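Local structure of migration inhibitory factor (Trichinella spiralis, 1HFO) at residues A[20-25]-A[80-85]; A[16-21]-A[39-44]. The protein is a parasite member of the macrophage migration inhibitory factor family, a trimer of small alpha/beta subunits related to a cytokine of the vertebrate immune system. All blocks are in the same frame, centred on the assembly; numbering follows the deposited sequence.

Contact 1: A[20-25]-A[80-85]; sequences SSTSAL and FDHLNT. Unlike the reference sequence in segment 80-85: Thr-85 (reference Lys).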
loop_
_atom_site.group_PDB
_atom_site.type_symbol
_atom_site.label_atom_id
_atom_site.label_comp_id
_atom_site.label_asym_id
_atom_site.label_seq_id
_atom_site.Cartn_x
_atom_site.Cartn_y
_atom_site.Cartn_z
ATOM N N SER A 20 -10.621 13.585 11.215
ATOM C CA SER A 20 -11.967 13.460 11.739
ATOM C C SER A 20 -13.031 13.441 10.633
ATOM O O SER A 20 -13.902 12.577 10.623
ATOM C CB SER A 20 -12.267 14.599 12.733
ATOM O OG SER A 20 -12.243 15.863 12.093
ATOM N N SER A 21 -12.963 14.389 9.701
ATOM C CA SER A 21 -13.968 14.456 8.647
ATOM C C SER A 21 -13.942 13.234 7.745
ATOM O O SER A 21 -14.988 12.798 7.280
ATOM C CB SER A 21 -13.803 15.716 7.790
ATOM O OG SER A 21 -12.537 15.801 7.163
ATOM N N THR A 22 -12.748 12.708 7.505
ATOM C CA THR A 22 -12.602 11.538 6.652
ATOM C C THR A 22 -13.100 10.304 7.419
ATOM O O THR A 22 -13.809 9.465 6.863
ATOM C CB THR A 22 -11.129 11.386 6.222
ATOM O OG1 THR A 22 -10.663 12.622 5.640
ATOM C CG2 THR A 22 -10.990 10.272 5.205
ATOM N N SER A 23 -12.762 10.214 8.704
ATOM C CA SER A 23 -13.232 9.068 9.511
ATOM C C SER A 23 -14.761 9.044 9.524
ATOM O O SER A 23 -15.395 8.005 9.379
ATOM C CB SER A 23 -12.748 9.174 10.946
ATOM O OG SER A 23 -11.344 9.077 11.043
ATOM N N ALA A 24 -15.353 10.216 9.721
ATOM C CA ALA A 24 -16.798 10.339 9.732
ATOM C C ALA A 24 -17.401 9.908 8.395
ATOM O O ALA A 24 -18.335 9.135 8.358
ATOM C CB ALA A 24 -17.201 11.792 10.037
ATOM N N LEU A 25 -16.854 10.406 7.289
ATOM C CA LEU A 25 -17.390 10.067 5.981
ATOM C C LEU A 25 -17.286 8.576 5.646
ATOM O O LEU A 25 -18.234 7.983 5.128
ATOM C CB LEU A 25 -16.670 10.880 4.902
ATOM C CG LEU A 25 -17.174 10.649 3.479
ATOM C CD1 LEU A 25 -18.627 11.057 3.361
ATOM C CD2 LEU A 25 -16.304 11.443 2.520
ATOM N N PHE A 80 -14.356 11.675 -3.573
ATOM C CA PHE A 80 -13.620 12.635 -4.375
ATOM C C PHE A 80 -13.993 14.071 -4.043
ATOM O O PHE A 80 -13.128 14.945 -3.999
ATOM C CB PHE A 80 -13.828 12.368 -5.855
ATOM C CG PHE A 80 -12.874 11.358 -6.413
ATOM C CD1 PHE A 80 -13.040 10.003 -6.151
ATOM C CD2 PHE A 80 -11.791 11.765 -7.177
ATOM C CE1 PHE A 80 -12.123 9.054 -6.653
ATOM C CE2 PHE A 80 -10.875 10.839 -7.681
ATOM C CZ PHE A 80 -11.050 9.473 -7.411
ATOM N N ASP A 81 -15.274 14.309 -3.804
ATOM C CA ASP A 81 -15.725 15.646 -3.425
ATOM C C ASP A 81 -15.033 16.021 -2.112
ATOM O O ASP A 81 -14.470 17.108 -1.969
ATOM C CB ASP A 81 -17.248 15.666 -3.252
ATOM C CG ASP A 81 -17.735 16.887 -2.489
ATOM O OD1 ASP A 81 -17.423 18.023 -2.912
ATOM O OD2 ASP A 81 -18.430 16.709 -1.461
ATOM N N HIS A 82 -15.034 15.090 -1.167
ATOM C CA HIS A 82 -14.407 15.319 0.123
ATOM C C HIS A 82 -12.912 15.629 0.007
ATOM O O HIS A 82 -12.422 16.604 0.568
ATOM C CB HIS A 82 -14.635 14.088 1.020
ATOM C CG HIS A 82 -13.960 14.186 2.347
ATOM N ND1 HIS A 82 -14.375 15.061 3.327
ATOM C CD2 HIS A 82 -12.859 13.570 2.832
ATOM C CE1 HIS A 82 -13.553 14.983 4.357
ATOM N NE2 HIS A 82 -12.624 14.087 4.081
ATOM N N LEU A 83 -12.171 14.800 -0.728
ATOM C CA LEU A 83 -10.745 15.025 -0.877
ATOM C C LEU A 83 -10.407 16.334 -1.631
ATOM O O LEU A 83 -9.466 17.042 -1.272
ATOM C CB LEU A 83 -10.118 13.808 -1.575
ATOM C CG LEU A 83 -10.265 12.513 -0.752
ATOM C CD1 LEU A 83 -9.852 11.309 -1.600
ATOM C CD2 LEU A 83 -9.397 12.591 0.500
ATOM N N ASN A 84 -11.165 16.631 -2.679
ATOM C CA ASN A 84 -10.951 17.859 -3.440
ATOM C C ASN A 84 -11.168 19.059 -2.503
ATOM O O ASN A 84 -10.398 20.013 -2.503
ATOM C CB ASN A 84 -11.942 17.908 -4.609
ATOM C CG ASN A 84 -11.876 19.209 -5.377
ATOM O OD1 ASN A 84 -12.902 19.845 -5.621
ATOM N ND2 ASN A 84 -10.671 19.610 -5.763
ATOM N N THR A 85 -12.207 18.986 -1.680
ATOM C CA THR A 85 -12.506 20.072 -0.748
ATOM C C THR A 85 -11.470 20.275 0.358
ATOM O O THR A 85 -11.118 21.407 0.686
ATOM C CB THR A 85 -13.885 19.856 -0.098
ATOM O OG1 THR A 85 -14.896 19.863 -1.115
ATOM C CG2 THR A 85 -14.183 20.949 0.932
#
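Segments 20-25 and 80-85 are single helical runs of the two helices of the MIF fold, and they lie almost exactly antiparallel, at 177°. Their axes stay 11.2 Å apart, a wide spacing. The backbones come nearest at Thr-22 and His-82, and the His-82 side chain bridges the gap. Its CG is anti to the backbone N (chi1 177°), which sends the imidazole across to helix 18-30. The far edge of the ring meets two hydroxyls. NE2 donates a hydrogen bond of 2.9 Å to Thr-22 OG1, which lies only 11° out of the ring plane. Thr-22 OG1 also bonds to Phe-18 O, one turn back in its own helix, so the hydroxyl takes part in two bonds. Ser-21 OG sits at the same ring edge, 3.1 Å from His-82 CE1. This hydroxyl bonds to Asp-17 O, at the N-cap position just before its helix. Beyond the contact, Leu-83 and Thr-22 both rest on Phe-3 of strand 2-7, so the helix pair is seated on the sheet. Leu-25 runs past the His-82 side chain in the opposite direction, with Leu-25 CD2 3.5 Å from His-82 CB and 3.6 Å from His-82 CG.

Contact 2: A[16-21]-A[39-44]; sequences SDFLSS and VHINTD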
loop_
_atom_site.group_PDB
_atom_site.type_symbol
_atom_site.label_atom_id
_atom_site.label_comp_id
_atom_site.label_asym_id
_atom_site.label_seq_id
_atom_site.Cartn_x
_atom_site.Cartn_y
_atom_site.Cartn_z
ATOM N N SER A 16 -6.391 20.417 9.996
ATOM C CA SER A 16 -6.469 19.763 11.295
ATOM C C SER A 16 -7.684 18.833 11.416
ATOM O O SER A 16 -7.653 17.889 12.204
ATOM C CB SER A 16 -6.519 20.821 12.399
ATOM O OG SER A 16 -7.700 21.584 12.287
ATOM N N ASP A 17 -8.749 19.105 10.658
ATOM C CA ASP A 17 -9.940 18.253 10.703
ATOM C C ASP A 17 -10.011 17.251 9.561
ATOM O O ASP A 17 -11.089 16.766 9.217
ATOM C CB ASP A 17 -11.224 19.079 10.686
ATOM C CG ASP A 17 -11.301 20.033 9.509
ATOM O OD1 ASP A 17 -10.437 19.977 8.609
ATOM O OD2 ASP A 17 -12.246 20.842 9.479
ATOM N N PHE A 18 -8.872 16.931 8.966
ATOM C CA PHE A 18 -8.909 15.965 7.873
ATOM C C PHE A 18 -9.230 14.543 8.363
ATOM O O PHE A 18 -10.093 13.873 7.803
ATOM C CB PHE A 18 -7.572 15.941 7.135
ATOM C CG PHE A 18 -7.536 14.941 6.022
ATOM C CD1 PHE A 18 -8.243 15.174 4.848
ATOM C CD2 PHE A 18 -6.877 13.731 6.181
ATOM C CE1 PHE A 18 -8.310 14.220 3.841
ATOM C CE2 PHE A 18 -6.935 12.744 5.165
ATOM C CZ PHE A 18 -7.654 12.994 3.998
ATOM N N LEU A 19 -8.532 14.098 9.400
ATOM C CA LEU A 19 -8.735 12.746 9.918
ATOM C C LEU A 19 -10.139 12.590 10.474
ATOM O O LEU A 19 -10.805 11.591 10.224
ATOM C CB LEU A 19 -7.686 12.422 10.981
ATOM C CG LEU A 19 -6.252 12.406 10.440
ATOM C CD1 LEU A 19 -5.263 12.244 11.565
ATOM C CD2 LEU A 19 -6.118 11.282 9.411
ATOM N N SER A 20 -10.621 13.585 11.215
ATOM C CA SER A 20 -11.967 13.460 11.739
ATOM C C SER A 20 -13.031 13.441 10.633
ATOM O O SER A 20 -13.902 12.577 10.623
ATOM C CB SER A 20 -12.267 14.599 12.733
ATOM O OG SER A 20 -12.243 15.863 12.093
ATOM N N SER A 21 -12.963 14.389 9.701
ATOM C CA SER A 21 -13.968 14.456 8.647
ATOM C C SER A 21 -13.942 13.234 7.745
ATOM O O SER A 21 -14.988 12.798 7.280
ATOM C CB SER A 21 -13.803 15.716 7.790
ATOM O OG SER A 21 -12.537 15.801 7.163
ATOM N N VAL A 39 -7.942 5.844 9.231
ATOM C CA VAL A 39 -7.631 6.775 8.150
ATOM C C VAL A 39 -6.160 7.106 8.194
ATOM O O VAL A 39 -5.606 7.428 9.244
ATOM C CB VAL A 39 -8.432 8.073 8.289
ATOM C CG1 VAL A 39 -8.031 9.049 7.134
ATOM C CG2 VAL A 39 -9.915 7.773 8.222
ATOM N N HIS A 40 -5.528 7.085 7.019
ATOM C CA HIS A 40 -4.106 7.344 6.913
ATOM C C HIS A 40 -3.834 8.203 5.686
ATOM O O HIS A 40 -4.427 7.958 4.637
ATOM C CB HIS A 40 -3.378 6.019 6.719
ATOM C CG HIS A 40 -1.961 6.158 6.254
ATOM N ND1 HIS A 40 -1.488 5.522 5.126
ATOM C CD2 HIS A 40 -0.907 6.817 6.786
ATOM C CE1 HIS A 40 -0.200 5.781 4.987
ATOM N NE2 HIS A 40 0.177 6.564 5.982
ATOM N N ILE A 41 -2.964 9.196 5.840
ATOM C CA ILE A 41 -2.560 10.018 4.700
ATOM C C ILE A 41 -1.054 10.173 4.774
ATOM O O ILE A 41 -0.494 10.548 5.805
ATOM C CB ILE A 41 -3.235 11.409 4.670
ATOM C CG1 ILE A 41 -2.857 12.117 3.363
ATOM C CG2 ILE A 41 -2.803 12.231 5.883
ATOM C CD1 ILE A 41 -3.724 13.343 3.050
ATOM N N ASN A 42 -0.398 9.834 3.669
ATOM C CA ASN A 42 1.047 9.902 3.537
ATOM C C ASN A 42 1.297 11.058 2.568
ATOM O O ASN A 42 0.980 10.960 1.383
ATOM C CB ASN A 42 1.549 8.586 2.951
ATOM C CG ASN A 42 3.049 8.526 2.847
ATOM O OD1 ASN A 42 3.755 9.308 3.471
ATOM N ND2 ASN A 42 3.549 7.572 2.062
ATOM N N THR A 43 1.842 12.149 3.092
ATOM C CA THR A 43 2.073 13.358 2.292
ATOM C C THR A 43 3.519 13.567 1.891
ATOM O O THR A 43 4.409 12.813 2.291
ATOM C CB THR A 43 1.636 14.614 3.077
ATOM O OG1 THR A 43 2.315 14.634 4.340
ATOM C CG2 THR A 43 0.122 14.622 3.310
ATOM N N ASP A 44 3.745 14.626 1.115
ATOM C CA ASP A 44 5.082 14.990 0.658
ATOM C C ASP A 44 5.769 13.852 -0.083
ATOM O O ASP A 44 6.973 13.638 0.047
ATOM C CB ASP A 44 5.930 15.418 1.849
ATOM C CG ASP A 44 5.498 16.757 2.411
ATOM O OD1 ASP A 44 5.635 17.770 1.687
ATOM O OD2 ASP A 44 5.024 16.797 3.566
#
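Leu-19 and Val-39 make the closest approach between segments 16-21 and 39-44, with Leu-19 CD2 3.7 Å from Val-39 CG1. The two side chains slide past each other in opposite directions. The same leucine methyl lies 3.9 Å from Val-39 O, so it also packs on the strand backbone. Phe-18 meets Ile-41, two residues further along the strand. Its CE2 atom is 3.9 Å from Ile-41 CD1 and 4.0 Å from Ile-41 CB, and the ring meets the isoleucine at a slant. With chi1 at 178° the phenyl stretches away from Phe-18 N, out of the first turn of the helix toward the strand. In that turn Asp-17 O accepts the backbone bond from Ser-21 N. Leu-87 of helix 69-87 touches both Phe-18 and Ile-41. Between the two apolar strand residues, His-40 points away from the helix and bonds to Thr-4 OG1 and to Gln-45 OE1 of the third subunit. Residues 39 to 41 also pair with an antiparallel strand of that subunit. Helix 18-30 thus packs on strand 38-42 within a beta-alpha-beta unit, whose sheet continues across the interface of the MIF trimer.

The centres of contacts 1 and 2 are 9 Å apart, and both use helix 18-30. Segments 16-21 and 20-25 overlap at Ser-20 and Ser-21. Strand segment 39-44 follows in the chain, and helix segment 80-85 comes last. Contact 2 joins segments 18 residues apart at their closest ends, while contact 1 spans more than fifty residues. The two also touch directly: Thr-22 CG2 is 3.7 Å from Val-39 CG1, and Leu-83 CD2 is 3.9 Å from Phe-18 CE1. Helix 18-30 is thus fixed to the sheet through strand 38-42 and to its partner helix 69-87. Through strand 38-42, contact 2 lies beside a subunit interface, while contact 1 joins the two helices of one chain.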